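Local coordinates for protein ATP-dependent DNA helicase uvsW (Enterobacteria phage T4, PDB 1RIF) that couples ATP hydrolysis to unwinding of duplex DNA in the 3'-5' direction and drives branch migration during recombination-dependent repair, this chain holding the N-terminal part of the helicase, at residues E89-K94 against A149-E154; W116-A121 against S142-L147. The protein carries 1 engineered substitution. All coordinates share one frame; numbering follows the deposited sequence.

Interaction 1. Residues E89-K94 against A149-E154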
ATOM      1  N   GLU A  89      -6.801   6.989  12.020  1.00 24.65           N
ATOM      2  CA  GLU A  89      -6.042   8.192  12.359  1.00 25.57           C
ATOM      3  C   GLU A  89      -6.963   9.145  13.094  1.00 26.08           C
ATOM      4  O   GLU A  89      -8.109   9.346  12.691  1.00 26.28           O
ATOM      5  CB  GLU A  89      -5.533   8.898  11.099  1.00 26.06           C
ATOM      6  CG  GLU A  89      -4.177   8.438  10.638  1.00 28.14           C
ATOM      7  CD  GLU A  89      -3.082   8.839  11.589  1.00 25.84           C
ATOM      8  OE1 GLU A  89      -2.694  10.024  11.614  1.00 25.09           O
ATOM      9  OE2 GLU A  89      -2.615   7.957  12.326  1.00 30.23           O
ATOM     10  N   GLU A  90      -6.477   9.730  14.179  1.00 27.39           N
ATOM     11  CA  GLU A  90      -7.305  10.672  14.906  1.00 27.98           C
ATOM     12  C   GLU A  90      -7.112  11.999  14.211  1.00 27.98           C
ATOM     13  O   GLU A  90      -6.276  12.817  14.595  1.00 29.24           O
ATOM     14  CB  GLU A  90      -6.892  10.745  16.375  1.00 30.49           C
ATOM     15  CG  GLU A  90      -7.365   9.552  17.187  1.00 33.77           C
ATOM     16  CD  GLU A  90      -7.024   9.685  18.653  1.00 37.39           C
ATOM     17  OE1 GLU A  90      -7.477   8.834  19.455  1.00 39.35           O
ATOM     18  OE2 GLU A  90      -6.296  10.642  19.002  1.00 39.22           O
ATOM     19  N   LEU A  91      -7.885  12.184  13.154  1.00 26.89           N
ATOM     20  CA  LEU A  91      -7.823  13.389  12.356  1.00 26.07           C
ATOM     21  C   LEU A  91      -9.256  13.713  11.972  1.00 25.96           C
ATOM     22  O   LEU A  91      -9.905  12.940  11.273  1.00 25.30           O
ATOM     23  CB  LEU A  91      -6.957  13.121  11.113  1.00 28.29           C
ATOM     24  CG  LEU A  91      -6.410  14.215  10.180  1.00 29.15           C
ATOM     25  CD1 LEU A  91      -7.456  14.572   9.171  1.00 30.97           C
ATOM     26  CD2 LEU A  91      -5.953  15.432  10.972  1.00 28.40           C
ATOM     27  N   SER A  92      -9.763  14.837  12.468  1.00 25.00           N
ATOM     28  CA  SER A  92     -11.119  15.258  12.149  1.00 24.19           C
ATOM     29  C   SER A  92     -11.055  15.985  10.821  1.00 22.85           C
ATOM     30  O   SER A  92     -10.009  16.512  10.451  1.00 24.36           O
ATOM     31  CB  SER A  92     -11.653  16.209  13.222  1.00 25.43           C
ATOM     32  OG  SER A  92     -10.914  17.420  13.255  1.00 26.25           O
ATOM     33  N   ARG A  93     -12.159  16.022  10.092  1.00 21.94           N
ATOM     34  CA  ARG A  93     -12.137  16.712   8.816  1.00 22.73           C
ATOM     35  C   ARG A  93     -11.833  18.183   9.077  1.00 22.60           C
ATOM     36  O   ARG A  93     -11.250  18.869   8.237  1.00 20.37           O
ATOM     37  CB  ARG A  93     -13.477  16.555   8.089  1.00 21.03           C
ATOM     38  CG  ARG A  93     -13.467  17.108   6.666  1.00 22.09           C
ATOM     39  CD  ARG A  93     -12.314  16.529   5.841  1.00 23.34           C
ATOM     40  NE  ARG A  93     -12.102  17.259   4.591  1.00 23.52           N
ATOM     41  CZ  ARG A  93     -12.484  16.832   3.391  1.00 24.46           C
ATOM     42  NH1 ARG A  93     -13.106  15.670   3.251  1.00 24.75           N
ATOM     43  NH2 ARG A  93     -12.248  17.576   2.326  1.00 26.12           N
ATOM     44  N   LYS A  94     -12.220  18.652  10.260  1.00 23.58           N
ATOM     45  CA  LYS A  94     -11.997  20.039  10.658  1.00 25.76           C
ATOM     46  C   LYS A  94     -10.510  20.341  10.786  1.00 25.92           C
ATOM     47  O   LYS A  94     -10.023  21.356  10.278  1.00 25.30           O
ATOM     48  CB  LYS A  94     -12.671  20.323  11.998  1.00 28.08           C
ATOM     49  CG  LYS A  94     -12.664  21.787  12.396  1.00 34.07           C
ATOM     50  CD  LYS A  94     -13.663  22.583  11.555  1.00 39.96           C
ATOM     51  CE  LYS A  94     -13.717  24.069  11.948  1.00 42.19           C
ATOM     52  NZ  LYS A  94     -14.199  24.330  13.345  1.00 44.19           N
ATOM     53  N   ALA A 149       2.358  12.196   1.675  1.00 14.94           N
ATOM     54  CA  ALA A 149       3.733  12.113   2.181  1.00 15.98           C
ATOM     55  C   ALA A 149       4.058  13.279   3.141  1.00 18.10           C
ATOM     56  O   ALA A 149       4.709  13.077   4.167  1.00 16.76           O
ATOM     57  CB  ALA A 149       4.723  12.082   1.015  1.00 15.51           C
ATOM     58  N   ARG A 150       3.600  14.487   2.802  1.00 18.03           N
ATOM     59  CA  ARG A 150       3.788  15.683   3.640  1.00 18.78           C
ATOM     60  C   ARG A 150       3.194  15.428   5.030  1.00 18.51           C
ATOM     61  O   ARG A 150       3.827  15.680   6.054  1.00 18.71           O
ATOM     62  CB  ARG A 150       3.030  16.871   3.045  1.00 19.33           C
ATOM     63  CG  ARG A 150       3.695  18.233   3.162  1.00 22.14           C
ATOM     64  CD  ARG A 150       4.350  18.534   4.493  1.00 25.03           C
ATOM     65  NE  ARG A 150       5.673  19.091   4.221  1.00 27.79           N
ATOM     66  CZ  ARG A 150       6.282  20.030   4.938  1.00 27.44           C
ATOM     67  NH1 ARG A 150       5.704  20.552   6.007  1.00 28.81           N
ATOM     68  NH2 ARG A 150       7.476  20.462   4.558  1.00 26.58           N
ATOM     69  N   TYR A 151       1.948  14.961   5.049  1.00 17.21           N
ATOM     70  CA  TYR A 151       1.265  14.676   6.296  1.00 16.88           C
ATOM     71  C   TYR A 151       2.079  13.719   7.143  1.00 15.10           C
ATOM     72  O   TYR A 151       2.315  13.976   8.313  1.00 17.76           O
ATOM     73  CB  TYR A 151      -0.104  14.052   6.037  1.00 18.32           C
ATOM     74  CG  TYR A 151      -0.818  13.687   7.314  1.00 20.82           C
ATOM     75  CD1 TYR A 151      -1.633  14.611   7.967  1.00 21.82           C
ATOM     76  CD2 TYR A 151      -0.616  12.442   7.918  1.00 22.70           C
ATOM     77  CE1 TYR A 151      -2.224  14.310   9.193  1.00 24.79           C
ATOM     78  CE2 TYR A 151      -1.200  12.134   9.143  1.00 25.02           C
ATOM     79  CZ  TYR A 151      -2.002  13.072   9.774  1.00 25.37           C
ATOM     80  OH  TYR A 151      -2.581  12.776  10.988  1.00 28.97           O
ATOM     81  N   TYR A 152       2.490  12.605   6.550  1.00 14.02           N
ATOM     82  CA  TYR A 152       3.277  11.609   7.269  1.00 15.21           C
ATOM     83  C   TYR A 152       4.589  12.206   7.779  1.00 15.30           C
ATOM     84  O   TYR A 152       4.975  12.012   8.935  1.00 14.65           O
ATOM     85  CB  TYR A 152       3.595  10.418   6.364  1.00 13.76           C
ATOM     86  CG  TYR A 152       4.348   9.343   7.095  1.00 14.12           C
ATOM     87  CD1 TYR A 152       3.674   8.375   7.845  1.00 13.11           C
ATOM     88  CD2 TYR A 152       5.740   9.356   7.133  1.00 14.68           C
ATOM     89  CE1 TYR A 152       4.370   7.458   8.625  1.00 14.78           C
ATOM     90  CE2 TYR A 152       6.442   8.449   7.905  1.00 16.89           C
ATOM     91  CZ  TYR A 152       5.757   7.505   8.655  1.00 17.26           C
ATOM     92  OH  TYR A 152       6.472   6.645   9.466  1.00 19.35           O
ATOM     93  N   LEU A 153       5.272  12.924   6.895  1.00 15.23           N
ATOM     94  CA  LEU A 153       6.548  13.557   7.211  1.00 15.91           C
ATOM     95  C   LEU A 153       6.431  14.397   8.486  1.00 17.22           C
ATOM     96  O   LEU A 153       7.269  14.311   9.388  1.00 16.72           O
ATOM     97  CB  LEU A 153       6.978  14.420   6.013  1.00 16.25           C
ATOM     98  CG  LEU A 153       8.402  14.931   5.727  1.00 18.06           C
ATOM     99  CD1 LEU A 153       8.573  16.302   6.295  1.00 18.01           C
ATOM    100  CD2 LEU A 153       9.448  13.965   6.248  1.00 16.71           C
ATOM    101  N   GLU A 154       5.374  15.192   8.575  1.00 17.73           N
ATOM    102  CA  GLU A 154       5.176  16.052   9.733  1.00 18.31           C
ATOM    103  C   GLU A 154       4.756  15.344  11.020  1.00 19.05           C
ATOM    104  O   GLU A 154       5.038  15.826  12.117  1.00 19.51           O
ATOM    105  CB  GLU A 154       4.133  17.121   9.411  1.00 17.10           C
ATOM    106  CG  GLU A 154       4.454  17.967   8.208  1.00 19.56           C
ATOM    107  CD  GLU A 154       3.508  19.144   8.076  1.00 21.98           C
ATOM    108  OE1 GLU A 154       2.470  19.153   8.775  1.00 21.30           O
ATOM    109  OE2 GLU A 154       3.800  20.053   7.267  1.00 22.65           O
TER

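Interaction 2. Residues W116-A121 against S142-L147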
ATOM      1  N   TRP A 116     -11.332  19.547  -4.620  1.00 24.11           N
ATOM      2  CA  TRP A 116     -12.138  18.934  -3.579  1.00 23.78           C
ATOM      3  C   TRP A 116     -11.932  17.422  -3.538  1.00 21.03           C
ATOM      4  O   TRP A 116     -11.776  16.848  -2.466  1.00 20.34           O
ATOM      5  CB  TRP A 116     -13.624  19.237  -3.805  1.00 26.18           C
ATOM      6  CG  TRP A 116     -14.171  18.657  -5.089  1.00 30.81           C
ATOM      7  CD1 TRP A 116     -14.050  19.180  -6.350  1.00 32.33           C
ATOM      8  CD2 TRP A 116     -14.885  17.422  -5.238  1.00 31.99           C
ATOM      9  NE1 TRP A 116     -14.645  18.349  -7.269  1.00 33.36           N
ATOM     10  CE2 TRP A 116     -15.165  17.263  -6.613  1.00 33.87           C
ATOM     11  CE3 TRP A 116     -15.314  16.432  -4.342  1.00 34.17           C
ATOM     12  CZ2 TRP A 116     -15.855  16.154  -7.113  1.00 35.40           C
ATOM     13  CZ3 TRP A 116     -15.998  15.329  -4.840  1.00 35.12           C
ATOM     14  CH2 TRP A 116     -16.262  15.199  -6.212  1.00 35.68           C
ATOM     15  N   TYR A 117     -11.922  16.781  -4.706  1.00 21.07           N
ATOM     16  CA  TYR A 117     -11.759  15.334  -4.763  1.00 20.73           C
ATOM     17  C   TYR A 117     -10.379  14.883  -4.315  1.00 19.21           C
ATOM     18  O   TYR A 117     -10.226  13.774  -3.800  1.00 19.73           O
ATOM     19  CB  TYR A 117     -12.078  14.800  -6.170  1.00 22.81           C
ATOM     20  CG  TYR A 117     -11.279  15.406  -7.295  1.00 26.82           C
ATOM     21  CD1 TYR A 117      -9.976  14.973  -7.574  1.00 28.89           C
ATOM     22  CD2 TYR A 117     -11.817  16.426  -8.080  1.00 29.32           C
ATOM     23  CE1 TYR A 117      -9.229  15.547  -8.612  1.00 29.25           C
ATOM     24  CE2 TYR A 117     -11.082  17.004  -9.113  1.00 31.38           C
ATOM     25  CZ  TYR A 117      -9.792  16.562  -9.372  1.00 31.16           C
ATOM     26  OH  TYR A 117      -9.071  17.151 -10.387  1.00 35.78           O
ATOM     27  N   GLN A 118      -9.378  15.743  -4.500  1.00 18.06           N
ATOM     28  CA  GLN A 118      -8.020  15.426  -4.074  1.00 17.35           C
ATOM     29  C   GLN A 118      -7.982  15.493  -2.550  1.00 18.40           C
ATOM     30  O   GLN A 118      -7.374  14.644  -1.895  1.00 17.70           O
ATOM     31  CB  GLN A 118      -7.026  16.419  -4.669  1.00 15.60           C
ATOM     32  CG  GLN A 118      -6.917  16.354  -6.188  1.00 16.16           C
ATOM     33  CD  GLN A 118      -5.908  17.344  -6.734  1.00 15.37           C
ATOM     34  OE1 GLN A 118      -5.981  18.535  -6.445  1.00 17.53           O
ATOM     35  NE2 GLN A 118      -4.959  16.855  -7.527  1.00 15.50           N
ATOM     36  N   LYS A 119      -8.640  16.514  -2.000  1.00 18.19           N
ATOM     37  CA  LYS A 119      -8.732  16.703  -0.554  1.00 19.35           C
ATOM     38  C   LYS A 119      -9.475  15.518   0.072  1.00 19.03           C
ATOM     39  O   LYS A 119      -9.073  15.002   1.113  1.00 19.39           O
ATOM     40  CB  LYS A 119      -9.484  17.997  -0.228  1.00 18.66           C
ATOM     41  CG  LYS A 119      -8.766  19.272  -0.629  1.00 22.10           C
ATOM     42  CD  LYS A 119      -9.565  20.496  -0.200  1.00 25.17           C
ATOM     43  CE  LYS A 119      -8.837  21.787  -0.535  1.00 27.47           C
ATOM     44  NZ  LYS A 119      -9.617  22.995  -0.123  1.00 26.41           N
ATOM     45  N   ASP A 120     -10.564  15.099  -0.566  1.00 18.95           N
ATOM     46  CA  ASP A 120     -11.347  13.969  -0.082  1.00 18.11           C
ATOM     47  C   ASP A 120     -10.515  12.681  -0.089  1.00 17.80           C
ATOM     48  O   ASP A 120     -10.488  11.945   0.898  1.00 17.86           O
ATOM     49  CB  ASP A 120     -12.600  13.773  -0.950  1.00 19.58           C
ATOM     50  CG  ASP A 120     -13.689  14.806  -0.667  1.00 23.33           C
ATOM     51  OD1 ASP A 120     -13.553  15.575   0.314  1.00 24.86           O
ATOM     52  OD2 ASP A 120     -14.687  14.843  -1.425  1.00 24.42           O
ATOM     53  N   ALA A 121      -9.844  12.415  -1.208  1.00 17.34           N
ATOM     54  CA  ALA A 121      -9.018  11.214  -1.346  1.00 17.37           C
ATOM     55  C   ALA A 121      -7.934  11.150  -0.264  1.00 19.45           C
ATOM     56  O   ALA A 121      -7.736  10.103   0.373  1.00 17.76           O
ATOM     57  CB  ALA A 121      -8.380  11.178  -2.731  1.00 17.01           C
ATOM     58  N   SER A 142      -0.222  13.184  -8.406  1.00 22.04           N
ATOM     59  CA  SER A 142       1.057  13.537  -7.791  1.00 20.43           C
ATOM     60  C   SER A 142       0.849  14.433  -6.583  1.00 20.31           C
ATOM     61  O   SER A 142       1.596  14.339  -5.612  1.00 19.70           O
ATOM     62  CB  SER A 142       1.982  14.231  -8.793  1.00 22.12           C
ATOM     63  OG  SER A 142       1.442  15.462  -9.243  1.00 24.30           O
ATOM     64  N   LEU A 143      -0.169  15.293  -6.644  1.00 18.68           N
ATOM     65  CA  LEU A 143      -0.472  16.197  -5.535  1.00 16.67           C
ATOM     66  C   LEU A 143      -1.090  15.408  -4.388  1.00 17.12           C
ATOM     67  O   LEU A 143      -0.849  15.713  -3.219  1.00 17.51           O
ATOM     68  CB  LEU A 143      -1.431  17.310  -5.975  1.00 15.70           C
ATOM     69  CG  LEU A 143      -1.783  18.372  -4.913  1.00 15.20           C
ATOM     70  CD1 LEU A 143      -0.510  19.028  -4.367  1.00 14.63           C
ATOM     71  CD2 LEU A 143      -2.690  19.423  -5.524  1.00 15.58           C
ATOM     72  N   ILE A 144      -1.892  14.396  -4.722  1.00 17.14           N
ATOM     73  CA  ILE A 144      -2.516  13.556  -3.702  1.00 16.45           C
ATOM     74  C   ILE A 144      -1.405  12.822  -2.970  1.00 15.88           C
ATOM     75  O   ILE A 144      -1.394  12.753  -1.747  1.00 16.17           O
ATOM     76  CB  ILE A 144      -3.484  12.523  -4.328  1.00 16.42           C
ATOM     77  CG1 ILE A 144      -4.711  13.248  -4.895  1.00 17.90           C
ATOM     78  CG2 ILE A 144      -3.881  11.488  -3.279  1.00 16.54           C
ATOM     79  CD1 ILE A 144      -5.793  12.330  -5.455  1.00 17.74           C
ATOM     80  N   GLN A 145      -0.464  12.282  -3.735  1.00 14.61           N
ATOM     81  CA  GLN A 145       0.671  11.568  -3.169  1.00 15.38           C
ATOM     82  C   GLN A 145       1.575  12.506  -2.355  1.00 14.61           C
ATOM     83  O   GLN A 145       2.067  12.137  -1.287  1.00 15.50           O
ATOM     84  CB  GLN A 145       1.452  10.883  -4.295  1.00 14.13           C
ATOM     85  CG  GLN A 145       0.751   9.637  -4.821  1.00 15.58           C
ATOM     86  CD  GLN A 145       1.393   9.076  -6.075  1.00 16.19           C
ATOM     87  OE1 GLN A 145       1.231   9.628  -7.160  1.00 19.61           O
ATOM     88  NE2 GLN A 145       2.132   7.983  -5.932  1.00 15.71           N
ATOM     89  N   ALA A 146       1.785  13.721  -2.857  1.00 17.15           N
ATOM     90  CA  ALA A 146       2.613  14.715  -2.159  1.00 15.57           C
ATOM     91  C   ALA A 146       1.981  15.102  -0.823  1.00 15.25           C
ATOM     92  O   ALA A 146       2.673  15.225   0.182  1.00 15.63           O
ATOM     93  CB  ALA A 146       2.788  15.964  -3.022  1.00 12.86           C
ATOM     94  N   LEU A 147       0.665  15.292  -0.811  1.00 15.35           N
ATOM     95  CA  LEU A 147      -0.026  15.666   0.421  1.00 15.94           C
ATOM     96  C   LEU A 147       0.028  14.542   1.454  1.00 15.90           C
ATOM     97  O   LEU A 147       0.229  14.787   2.643  1.00 16.84           O
ATOM     98  CB  LEU A 147      -1.476  16.055   0.114  1.00 15.06           C
ATOM     99  CG  LEU A 147      -1.557  17.393  -0.623  1.00 12.94           C
ATOM    100  CD1 LEU A 147      -2.992  17.732  -0.988  1.00 13.85           C
ATOM    101  CD2 LEU A 147      -0.973  18.463   0.281  1.00 12.96           C
TER

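Interaction 1. Residues E89-K94 against A149-E154
The carboxylate of Glu89 and the phenol of Tyr151 approach from opposite directions where the connection leading to helix 93-101 runs alongside helix 141-155, with side chains spanning the distance between the backbones. The one hydrogen bond across the contact runs from Tyr151 OH to Glu89 OE1 at 2.8 Å. The phenol approaches this oxygen nearly along its C-O axis, and OE1 lies at the ring edge, close to the ring plane and 3.6 Å from Tyr151 CE2. Carboxylate and ring planes are almost perpendicular, 82° apart. Glu89 reaches the phenol through a chain bent at its second torsion (chi2 -68°), while holding CG anti to the backbone N (chi1 177°) sends the Tyr151 ring out from its helix so that the hydroxyl reaches the carboxylate.

The apolar part is small and belongs to Leu91, whose side chain runs antiparallel to that of Tyr151, alongside it. Leu91 CD2 lies 4.3 Å from Tyr151 CE1, approaching the ring obliquely, and Leu91 CG sits next to the hydroxyl, 4.2 Å from Tyr151 OH. Phe123 and Leu126 of helix 116-128 pack on Leu91 and Tyr151 respectively, and Phe96 of helix 93-101 also touches Leu91.

An inverse gamma turn centred on Glu90 carries a weak hydrogen bond from Leu91 N to Glu89 O, and Ser92 caps helix 93-101 through the backbone N of Asp95.

Glu89 OE2 forms a salt bridge with Arg129. With each carboxylate oxygen bonded to a different residue, the group's rotation is fixed, and arginine and phenol together probably favour the ionised carboxylate in this buried position.

Interaction 2. Residues W116-A121 against S142-L147
Gln118 lies across Leu143 and Ile144 where helix 116-128 packs against the helix that follows the P-loop of a RecA-like ATPase domain. The two segments run in broadly the same direction, crossing at -39° with their axes 9.6 Å apart, and the nearest CA atoms are those of Gln118 and Ile144.

The long side chain of Gln118 spans from one helix to the other. Its CG is anti to the carbonyl carbon (chi1 -65°), and the chain is extended beyond CG, which carries the amide past Ile144 and over to Leu143. On the way, Gln118 CB touches Ile144 CG1 at 3.9 Å. Leu143 is met at about a right angle: its CD2 methyl sits 3.5 Å from Gln118 OE1, and Gln118 NE2 rests against Leu143 CB. The amide is directed by partners on both ends, as OE1 accepts from the backbone N of His115 and NE2 donates to the carbonyl oxygen of Ala139, a residue of the predicted ATP-binding loop. This glutamine thus ties the start of its own helix to the P-loop, in a manner consistent with the Q motif of superfamily 2 helicases.

Ile144 supplies the apolar counterpart. Its CG1 branch, beside the backbone N (chi1 -69°), continues extended to CD1, bringing the end of the side chain nearer to helix 116-128 than its first bond alone would suggest. Leu135, one of the residues of the predicted ATP-binding site, touches both Ile144 and Ala121 and extends the apolar patch. At the tip of the branch, the CD1 methyl of Ile144 rests 3.9 Å from Ala121 CB.

Helix 141-155 serves both contacts, giving its N-terminal part, next to the predicted ATP-binding loop, to interaction 2 and its C-terminal part to interaction 1. Helix 116-128 supplies one side of interaction 2 and packs beside interaction 1. All four touching residues of interaction 2 are buried; in interaction 1, which involves the loop before helix 93-101, Leu91 is partly exposed, and 124 Å² is buried against 241 Å². A phenol-carboxylate bond dominates there; the helix pair has no hydrogen bond across it and relies on aliphatic packing around one amide. Segments 89-94 and 116-121 are joined by a salt bridge, Arg93 NH1 to Asp120 OD1 at 3.0 Å.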